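Gluconate kinase (Lactobacillus acidophilus, PDB 3LL3) probably phosphorylates gluconate or a related sugar at the expense of ATP, as a member of the FGGY family of carbohydrate kinases, and binds D-xylulose and ATP. Local coordinates at residues M9-T14 with S77-S82; E46-L51 with L93-T98; L321-T326 with Q364-A369. All blocks are in the same frame, centred on the assembly; numbering follows the deposited sequence.

Contact 1. Residues M9-T14 with S77-S82. With XUL (D-xylulose), chain E.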
loop_
_atom_site.group_PDB
_atom_site.type_symbol
_atom_site.label_atom_id
_atom_site.label_comp_id
_atom_site.label_asym_id
_atom_site.label_seq_id
_atom_site.Cartn_x
_atom_site.Cartn_y
_atom_site.Cartn_z
HETATM N N MSE A 9 -38.299 -6.027 -18.366
HETATM C CA MSE A 9 -37.922 -6.769 -17.178
HETATM C C MSE A 9 -36.416 -6.870 -17.115
HETATM O O MSE A 9 -35.768 -7.021 -18.141
HETATM C CB MSE A 9 -38.495 -8.182 -17.245
HETATM C CG MSE A 9 -40.015 -8.224 -17.377
HETATM SE SE MSE A 9 -40.868 -7.691 -15.702
HETATM C CE MSE A 9 -40.391 -9.223 -14.567
ATOM N N ASP A 10 -35.870 -6.821 -15.907
ATOM C CA ASP A 10 -34.441 -6.920 -15.703
ATOM C C ASP A 10 -34.176 -7.985 -14.645
ATOM O O ASP A 10 -34.344 -7.741 -13.452
ATOM C CB ASP A 10 -33.919 -5.577 -15.227
ATOM C CG ASP A 10 -32.427 -5.580 -14.979
ATOM O OD1 ASP A 10 -31.671 -6.005 -15.887
ATOM O OD2 ASP A 10 -32.014 -5.127 -13.882
ATOM N N VAL A 11 -33.766 -9.170 -15.084
ATOM C CA VAL A 11 -33.642 -10.300 -14.188
ATOM C C VAL A 11 -32.219 -10.370 -13.656
ATOM O O VAL A 11 -31.340 -11.022 -14.238
ATOM C CB VAL A 11 -34.065 -11.634 -14.884
ATOM C CG1 VAL A 11 -34.157 -12.760 -13.874
ATOM C CG2 VAL A 11 -35.405 -11.453 -15.595
ATOM N N GLY A 12 -31.987 -9.676 -12.547
ATOM C CA GLY A 12 -30.654 -9.598 -11.987
ATOM C C GLY A 12 -30.410 -10.642 -10.929
ATOM O O GLY A 12 -31.311 -11.387 -10.558
ATOM N N THR A 13 -29.176 -10.728 -10.459
ATOM C CA THR A 13 -28.902 -11.512 -9.269
ATOM C C THR A 13 -29.514 -10.726 -8.108
ATOM O O THR A 13 -29.597 -9.490 -8.161
ATOM C CB THR A 13 -27.391 -11.713 -9.066
ATOM O OG1 THR A 13 -26.707 -10.476 -9.300
ATOM C CG2 THR A 13 -26.855 -12.741 -10.057
ATOM N N THR A 14 -29.972 -11.433 -7.082
ATOM C CA THR A 14 -30.637 -10.811 -5.922
ATOM C C THR A 14 -32.003 -10.143 -6.161
ATOM O O THR A 14 -32.805 -10.078 -5.235
ATOM C CB THR A 14 -29.723 -9.827 -5.142
ATOM O OG1 THR A 14 -29.547 -8.628 -5.898
ATOM C CG2 THR A 14 -28.369 -10.446 -4.876
ATOM N N SER A 77 -34.313 -8.249 -20.053
ATOM C CA SER A 77 -32.888 -8.052 -19.847
ATOM C C SER A 77 -32.514 -9.005 -18.709
ATOM O O SER A 77 -33.297 -9.193 -17.773
ATOM C CB SER A 77 -32.599 -6.607 -19.454
ATOM O OG SER A 77 -31.239 -6.450 -19.099
ATOM N N SER A 78 -31.358 -9.651 -18.803
ATOM C CA SER A 78 -31.042 -10.709 -17.847
ATOM C C SER A 78 -29.555 -10.786 -17.493
ATOM O O SER A 78 -28.701 -10.549 -18.347
ATOM C CB SER A 78 -31.514 -12.060 -18.408
ATOM O OG SER A 78 -31.105 -13.134 -17.580
ATOM N N GLN A 79 -29.268 -11.129 -16.237
ATOM C CA GLN A 79 -27.931 -11.508 -15.820
ATOM C C GLN A 79 -27.380 -12.546 -16.798
ATOM O O GLN A 79 -28.140 -13.252 -17.449
ATOM C CB GLN A 79 -27.980 -12.135 -14.429
ATOM C CG GLN A 79 -28.751 -13.441 -14.410
ATOM C CD GLN A 79 -29.008 -13.965 -13.008
ATOM O OE1 GLN A 79 -30.014 -13.635 -12.374
ATOM N NE2 GLN A 79 -28.118 -14.824 -12.536
HETATM N N MSE A 80 -26.061 -12.621 -16.891
HETATM C CA MSE A 80 -25.386 -13.515 -17.822
HETATM C C MSE A 80 -24.723 -14.683 -17.114
HETATM O O MSE A 80 -24.539 -14.648 -15.904
HETATM C CB MSE A 80 -24.325 -12.754 -18.601
HETATM C CG MSE A 80 -24.878 -11.605 -19.401
HETATM SE SE MSE A 80 -23.498 -10.746 -20.501
HETATM C CE MSE A 80 -23.394 -12.122 -21.928
ATOM N N HIS A 81 -24.401 -15.719 -17.885
ATOM C CA HIS A 81 -23.531 -16.799 -17.440
ATOM C C HIS A 81 -24.209 -17.785 -16.485
ATOM O O HIS A 81 -23.549 -18.676 -15.956
ATOM C CB HIS A 81 -22.254 -16.243 -16.779
ATOM C CG HIS A 81 -21.607 -15.119 -17.534
ATOM N ND1 HIS A 81 -21.237 -15.219 -18.861
ATOM C CD2 HIS A 81 -21.244 -13.875 -17.140
ATOM C CE1 HIS A 81 -20.698 -14.078 -19.254
ATOM N NE2 HIS A 81 -20.685 -13.247 -18.228
ATOM N N SER A 82 -25.507 -17.638 -16.255
ATOM C CA SER A 82 -26.190 -18.549 -15.342
ATOM C C SER A 82 -26.416 -19.900 -16.029
ATOM O O SER A 82 -26.501 -19.983 -17.249
ATOM C CB SER A 82 -27.520 -17.977 -14.845
ATOM O OG SER A 82 -28.532 -18.028 -15.850
HETATM C C1 XUL E . -21.142 -9.119 -18.228
HETATM C C2 XUL E . -20.410 -10.139 -17.339
HETATM C C3 XUL E . -20.887 -10.392 -15.881
HETATM C C4 XUL E . -22.281 -9.837 -15.527
HETATM C C5 XUL E . -23.442 -10.612 -16.179
HETATM O O1 XUL E . -20.285 -8.042 -18.524
HETATM O O2 XUL E . -19.432 -10.703 -17.770
HETATM O O3 XUL E . -19.984 -9.791 -14.987
HETATM O O4 XUL E . -22.418 -9.909 -14.126
HETATM O O5 XUL E . -24.636 -10.450 -15.452
#
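Gln79 N donates to Val11 O over 2.9 Å, almost straight (177°), fixing the chain just before two residues that hold D-xylulose. Met80 N donates to xylulose O5 at 3.0 Å, and His81 NE2 to xylulose O2 at 2.9 Å. The imidazole presents its edge to the sugar, xylulose C2 in the ring plane, while Met80 CB sits over the centre of one face. With NE2 on the sugar, the bond from His81 ND1 to Gly178 O helps hold the turn of the ring. Met80, a selenomethionine, sets CB 3.4 Å from xylulose C5 and SE near C1; Asp239 and Arg344 also hydrogen-bond the ligand. Behind this shell run strands 4-11 and 70-78, parallel neighbours in the central sheet of an actin-like ATPase fold. Ser77 straddles Asp10: its N donates to Met9 O and its O accepts from Val11 N, each at 2.7 Å. On the face carrying Asp10 and Ser77, the aspartate sets CG anti to its backbone N (chi1 180°); the small serine beside it makes a weak bond from OG to Asp10 OD1 at 3.3 Å, while OD2 forms a salt bridge with Lys17. Val11, on the opposite face, packs against Ile52 and Ile161.

Contact 2. Residues E46-L51 with L93-T98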
loop_
_atom_site.group_PDB
_atom_site.type_symbol
_atom_site.label_atom_id
_atom_site.label_comp_id
_atom_site.label_asym_id
_atom_site.label_seq_id
_atom_site.Cartn_x
_atom_site.Cartn_y
_atom_site.Cartn_z
ATOM N N GLU A 46 -25.831 -19.598 -5.825
ATOM C CA GLU A 46 -26.956 -20.142 -6.582
ATOM C C GLU A 46 -28.226 -19.396 -6.212
ATOM O O GLU A 46 -28.306 -18.767 -5.154
ATOM C CB GLU A 46 -27.159 -21.630 -6.272
ATOM C CG GLU A 46 -25.957 -22.519 -6.556
ATOM C CD GLU A 46 -26.228 -23.987 -6.239
ATOM O OE1 GLU A 46 -27.334 -24.310 -5.754
ATOM O OE2 GLU A 46 -25.336 -24.820 -6.481
ATOM N N GLU A 47 -29.222 -19.455 -7.082
ATOM C CA GLU A 47 -30.543 -18.999 -6.687
ATOM C C GLU A 47 -31.598 -19.950 -7.216
ATOM O O GLU A 47 -31.363 -20.682 -8.185
ATOM C CB GLU A 47 -30.798 -17.541 -7.103
ATOM C CG GLU A 47 -30.224 -17.149 -8.447
ATOM C CD GLU A 47 -30.053 -15.634 -8.609
ATOM O OE1 GLU A 47 -30.194 -15.144 -9.749
ATOM O OE2 GLU A 47 -29.781 -14.935 -7.611
ATOM N N ASP A 48 -32.752 -19.950 -6.555
ATOM C CA ASP A 48 -33.848 -20.857 -6.891
ATOM C C ASP A 48 -34.672 -20.306 -8.060
ATOM O O ASP A 48 -35.334 -19.272 -7.929
ATOM C CB ASP A 48 -34.731 -21.078 -5.656
ATOM C CG ASP A 48 -35.832 -22.117 -5.883
ATOM O OD1 ASP A 48 -36.145 -22.446 -7.049
ATOM O OD2 ASP A 48 -36.395 -22.597 -4.877
ATOM N N PRO A 49 -34.618 -20.990 -9.215
ATOM C CA PRO A 49 -35.341 -20.542 -10.408
ATOM C C PRO A 49 -36.839 -20.395 -10.145
ATOM O O PRO A 49 -37.446 -19.496 -10.718
ATOM C CB PRO A 49 -35.066 -21.657 -11.420
ATOM C CG PRO A 49 -33.782 -22.219 -10.997
ATOM C CD PRO A 49 -33.806 -22.186 -9.494
ATOM N N LYS A 50 -37.409 -21.244 -9.290
ATOM C CA LYS A 50 -38.829 -21.135 -8.924
ATOM C C LYS A 50 -39.163 -19.810 -8.207
ATOM O O LYS A 50 -40.183 -19.175 -8.503
ATOM C CB LYS A 50 -39.264 -22.330 -8.067
ATOM C CG LYS A 50 -39.334 -23.635 -8.828
ATOM C CD LYS A 50 -39.556 -24.818 -7.900
ATOM C CE LYS A 50 -40.118 -26.001 -8.662
ATOM N NZ LYS A 50 -41.414 -25.651 -9.313
ATOM N N LEU A 51 -38.308 -19.408 -7.268
ATOM C CA LEU A 51 -38.442 -18.115 -6.591
ATOM C C LEU A 51 -38.333 -16.951 -7.563
ATOM O O LEU A 51 -39.116 -15.998 -7.502
ATOM C CB LEU A 51 -37.385 -17.959 -5.494
ATOM C CG LEU A 51 -37.741 -18.578 -4.146
ATOM C CD1 LEU A 51 -38.387 -19.944 -4.347
ATOM C CD2 LEU A 51 -36.521 -18.684 -3.250
ATOM N N LEU A 93 -33.159 -29.853 -12.226
ATOM C CA LEU A 93 -32.174 -30.785 -11.687
ATOM C C LEU A 93 -31.181 -30.048 -10.793
ATOM O O LEU A 93 -30.496 -30.662 -9.966
ATOM C CB LEU A 93 -31.398 -31.460 -12.824
ATOM C CG LEU A 93 -32.091 -32.560 -13.629
ATOM C CD1 LEU A 93 -31.240 -33.013 -14.818
ATOM C CD2 LEU A 93 -32.412 -33.738 -12.726
ATOM N N THR A 94 -31.088 -28.731 -10.991
ATOM C CA THR A 94 -30.145 -27.889 -10.262
ATOM C C THR A 94 -30.822 -26.555 -9.979
ATOM O O THR A 94 -31.859 -26.240 -10.560
ATOM C CB THR A 94 -28.901 -27.544 -11.115
ATOM O OG1 THR A 94 -29.301 -26.706 -12.200
ATOM C CG2 THR A 94 -28.231 -28.786 -11.690
ATOM N N ASN A 95 -30.234 -25.769 -9.091
ATOM C CA ASN A 95 -30.599 -24.358 -8.984
ATOM C C ASN A 95 -29.963 -23.577 -10.127
ATOM O O ASN A 95 -29.273 -24.145 -10.975
ATOM C CB ASN A 95 -30.122 -23.778 -7.655
ATOM C CG ASN A 95 -30.955 -24.247 -6.482
ATOM O OD1 ASN A 95 -32.177 -24.300 -6.557
ATOM N ND2 ASN A 95 -30.292 -24.577 -5.383
ATOM N N SER A 96 -30.177 -22.268 -10.145
ATOM C CA SER A 96 -29.491 -21.431 -11.107
ATOM C C SER A 96 -28.109 -21.139 -10.558
ATOM O O SER A 96 -27.970 -20.460 -9.541
ATOM C CB SER A 96 -30.260 -20.135 -11.347
ATOM O OG SER A 96 -29.573 -19.311 -12.270
ATOM N N ILE A 97 -27.088 -21.667 -11.218
ATOM C CA ILE A 97 -25.710 -21.442 -10.803
ATOM C C ILE A 97 -25.239 -20.134 -11.421
ATOM O O ILE A 97 -24.975 -20.075 -12.621
ATOM C CB ILE A 97 -24.805 -22.597 -11.266
ATOM C CG1 ILE A 97 -25.379 -23.936 -10.802
ATOM C CG2 ILE A 97 -23.385 -22.421 -10.743
ATOM C CD1 ILE A 97 -24.507 -25.096 -11.139
ATOM N N THR A 98 -25.156 -19.076 -10.614
ATOM C CA THR A 98 -24.894 -17.734 -11.153
ATOM C C THR A 98 -23.460 -17.501 -11.586
ATOM O O THR A 98 -22.566 -18.281 -11.273
ATOM C CB THR A 98 -25.248 -16.631 -10.144
ATOM O OG1 THR A 98 -24.257 -16.594 -9.107
ATOM C CG2 THR A 98 -26.634 -16.886 -9.553
HETATM O O HOH W 1 -27.816 -26.724 -7.894
HETATM O O HOH W 2 -29.819 -16.823 -11.646
#
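Glu47 and Ser96 form the hydrogen-bonded pair of a small two-stranded antiparallel sheet, 46-47 with 96-97, in the N-terminal FGGY region. Ser96 N meets Glu47 O at 2.8 Å nearly along the C=O axis, and Glu47 N returns a bond to Ser96 O. Beside this pair Asn95 points toward the other segment, its CB 3.4 Å from Glu47 O. CG stands anti to the carbonyl carbon (chi1 -74°); beyond it OD1 comes 3.8 Å from Asp48 CA and touches Pro49 CD, at the start of helix 49-65. ND2 turns to Glu46 instead, donating to OE1 at 3.0 Å and 167°; the oxygen lies in the amide plane, though carboxylate and amide planes are 66° apart and the two side chains cross at about a right angle. Asparagine suits the place because a short amide can give an N-H to the acid while its oxygen rests against carbon. An alanine here would probably leave Glu46 OE1 with a weak water bond in place of its amide donor and its carboxylate freer to turn, though OE2 would still have Gln44. Asp48 caps the helix, OD1 accepting from Lys50 N, and Pro49, apt in a first turn for want of an N-H, sets CD against Ser96 N at 3.7 Å. On the face carrying Glu47 and Ser96, Glu47 CD lies 3.8 Å from Thr98 CG2, while Thr98 OG1 bonds Ala45 O. A water joins the glutamate to the serine, 2.6 Å from Glu47 OE1 and equally far from Ser96 OG.

Contact 3. Residues L321-T326 with Q364-A369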
loop_
_atom_site.group_PDB
_atom_site.type_symbol
_atom_site.label_atom_id
_atom_site.label_comp_id
_atom_site.label_asym_id
_atom_site.label_seq_id
_atom_site.Cartn_x
_atom_site.Cartn_y
_atom_site.Cartn_z
ATOM N N LEU A 321 -16.016 12.460 -0.237
ATOM C CA LEU A 321 -15.706 13.218 -1.435
ATOM C C LEU A 321 -15.171 14.601 -1.073
ATOM O O LEU A 321 -14.201 15.075 -1.659
ATOM C CB LEU A 321 -16.964 13.359 -2.290
ATOM C CG LEU A 321 -17.469 12.035 -2.852
ATOM C CD1 LEU A 321 -18.786 12.244 -3.573
ATOM C CD2 LEU A 321 -16.422 11.435 -3.782
ATOM N N ASP A 322 -15.817 15.249 -0.112
ATOM C CA ASP A 322 -15.375 16.574 0.328
ATOM C C ASP A 322 -13.915 16.514 0.786
ATOM O O ASP A 322 -13.086 17.330 0.374
ATOM C CB ASP A 322 -16.268 17.119 1.452
ATOM C CG ASP A 322 -17.642 17.554 0.959
ATOM O OD1 ASP A 322 -17.804 17.797 -0.264
ATOM O OD2 ASP A 322 -18.561 17.654 1.806
ATOM N N VAL A 323 -13.590 15.535 1.622
ATOM C CA VAL A 323 -12.213 15.434 2.122
ATOM C C VAL A 323 -11.226 15.128 1.002
ATOM O O VAL A 323 -10.158 15.746 0.910
ATOM C CB VAL A 323 -12.090 14.383 3.217
ATOM C CG1 VAL A 323 -10.644 14.268 3.670
ATOM C CG2 VAL A 323 -13.000 14.741 4.390
ATOM N N ALA A 324 -11.586 14.169 0.148
ATOM C CA ALA A 324 -10.729 13.779 -0.973
ATOM C C ALA A 324 -10.380 14.981 -1.844
ATOM O O ALA A 324 -9.247 15.131 -2.300
ATOM C CB ALA A 324 -11.398 12.691 -1.810
ATOM N N GLN A 325 -11.358 15.845 -2.062
ATOM C CA GLN A 325 -11.140 17.021 -2.901
ATOM C C GLN A 325 -10.136 18.021 -2.337
ATOM O O GLN A 325 -9.601 18.826 -3.093
ATOM C CB GLN A 325 -12.469 17.710 -3.233
ATOM C CG GLN A 325 -13.366 16.853 -4.105
ATOM C CD GLN A 325 -14.703 17.496 -4.392
ATOM O OE1 GLN A 325 -15.749 17.025 -3.928
ATOM N NE2 GLN A 325 -14.680 18.580 -5.158
ATOM N N THR A 326 -9.853 17.972 -1.032
ATOM C CA THR A 326 -8.831 18.865 -0.486
ATOM C C THR A 326 -7.403 18.416 -0.792
ATOM O O THR A 326 -6.457 19.131 -0.484
ATOM C CB THR A 326 -8.989 19.120 1.025
ATOM O OG1 THR A 326 -8.778 17.908 1.751
ATOM C CG2 THR A 326 -10.365 19.666 1.344
ATOM N N GLN A 364 -1.534 12.728 4.026
ATOM C CA GLN A 364 -2.457 12.720 5.149
ATOM C C GLN A 364 -3.783 12.106 4.701
ATOM O O GLN A 364 -3.852 11.549 3.613
ATOM C CB GLN A 364 -2.624 14.139 5.689
ATOM C CG GLN A 364 -1.318 14.710 6.239
ATOM C CD GLN A 364 -1.398 16.201 6.497
ATOM O OE1 GLN A 364 -2.222 16.662 7.283
ATOM N NE2 GLN A 364 -0.538 16.966 5.828
ATOM N N LYS A 365 -4.829 12.202 5.516
ATOM C CA LYS A 365 -6.103 11.580 5.150
ATOM C C LYS A 365 -6.615 11.977 3.755
ATOM O O LYS A 365 -7.076 11.126 3.004
ATOM C CB LYS A 365 -7.183 11.832 6.201
ATOM C CG LYS A 365 -8.460 10.991 5.989
ATOM C CD LYS A 365 -8.400 9.695 6.784
ATOM C CE LYS A 365 -8.579 10.018 8.272
ATOM N NZ LYS A 365 -8.630 8.806 9.126
ATOM N N PRO A 366 -6.553 13.267 3.408
ATOM C CA PRO A 366 -7.098 13.616 2.089
ATOM C C PRO A 366 -6.376 12.915 0.944
ATOM O O PRO A 366 -7.032 12.496 0.004
ATOM C CB PRO A 366 -6.884 15.130 2.029
ATOM C CG PRO A 366 -7.038 15.549 3.458
ATOM C CD PRO A 366 -6.317 14.468 4.228
ATOM N N GLU A 367 -5.052 12.813 1.016
ATOM C CA GLU A 367 -4.277 12.100 0.003
ATOM C C GLU A 367 -4.679 10.622 -0.107
ATOM O O GLU A 367 -4.737 10.079 -1.207
ATOM C CB GLU A 367 -2.776 12.193 0.300
ATOM C CG GLU A 367 -2.113 13.526 -0.086
ATOM C CD GLU A 367 -2.556 14.694 0.785
ATOM O OE1 GLU A 367 -2.916 14.496 1.970
ATOM O OE2 GLU A 367 -2.543 15.821 0.274
HETATM N N MSE A 368 -4.945 9.966 1.021
HETATM C CA MSE A 368 -5.346 8.561 0.961
HETATM C C MSE A 368 -6.742 8.413 0.411
HETATM O O MSE A 368 -6.981 7.525 -0.394
HETATM C CB MSE A 368 -5.224 7.867 2.307
HETATM C CG MSE A 368 -3.755 7.876 2.784
HETATM SE SE MSE A 368 -3.502 6.847 4.402
HETATM C CE MSE A 368 -3.610 5.023 3.657
ATOM N N ALA A 369 -7.646 9.300 0.835
ATOM C CA ALA A 369 -9.025 9.293 0.357
ATOM C C ALA A 369 -9.050 9.477 -1.145
ATOM O O ALA A 369 -9.722 8.738 -1.856
ATOM C CB ALA A 369 -9.850 10.403 1.034
#
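Val323 and Pro366 carry the apolar part of this helix-helix contact, with CG1 of the valine 3.8 Å from CG of the proline. The valine sets CG1 anti to its backbone N (chi1 178°), the position from which it meets the proline ring. A second apolar pair is formed by Ala324 and Ala369, whose CB atoms are 4.0 Å apart. Such small side chains suit the place where the short helical segments 321-325 and 365-369 come to 7.7 Å between axes, crossing at -109°.

Polar atoms also meet carbon here. Thr326 OG1 touches Pro366 CB and CG, each at 3.4 Å, and Val323 O lies 3.5 Å from Pro366 CB. The hydroxyl is tied back to the preceding turn: OG1 donates to Val323 O at 2.7 Å, in the carbonyl plane and on a lone pair, and the same oxygen accepts from Thr326 N. Two bonds thus grip that carbonyl, and threonine is apt because its short hydroxyl can fold back on the backbone.

At the start of the other helix, Gln364 is the N-cap and its N donates to Glu367 OE1 at 3.0 Å, one of the two bonds that make up a capping box. Proline suits the first turn that follows, having no N-H to satisfy. Glu367 OE2 forms a salt bridge with Arg332, and Lys365 makes a cation-pi contact with Phe311, while its NZ bonds Leu310 O; it also packs on Leu310 of the second subunit.

Leu321, on helix 317-325, touches the bound ATP. With no hydrogen bond between the two segments, their fit rests on close packing of small apolar groups, and the charged ends of Glu367 and Lys365 find partners outside both segments.

From the N terminus, strand 4-11 opens contact 1, which closes when the chain returns as strand 70-78. Within that loop the chain has already passed residues 46-51, the first half of contact 2, whose partner 93-98 comes only after contact 1 has closed, so the two contacts cross. Helix 49-65 leads from contact 2 into strand 70-78, and the two sites touch, Ser82 CB lying 3.6 Å from Ser96 OG; together they join the central sheet and sugar pocket to a small two-stranded sheet. Contact 3 follows in series, in the C-terminal FGGY region, closing a shorter loop between helices 317-325 and 365-388, its centre about 36 Å from that of contact 1.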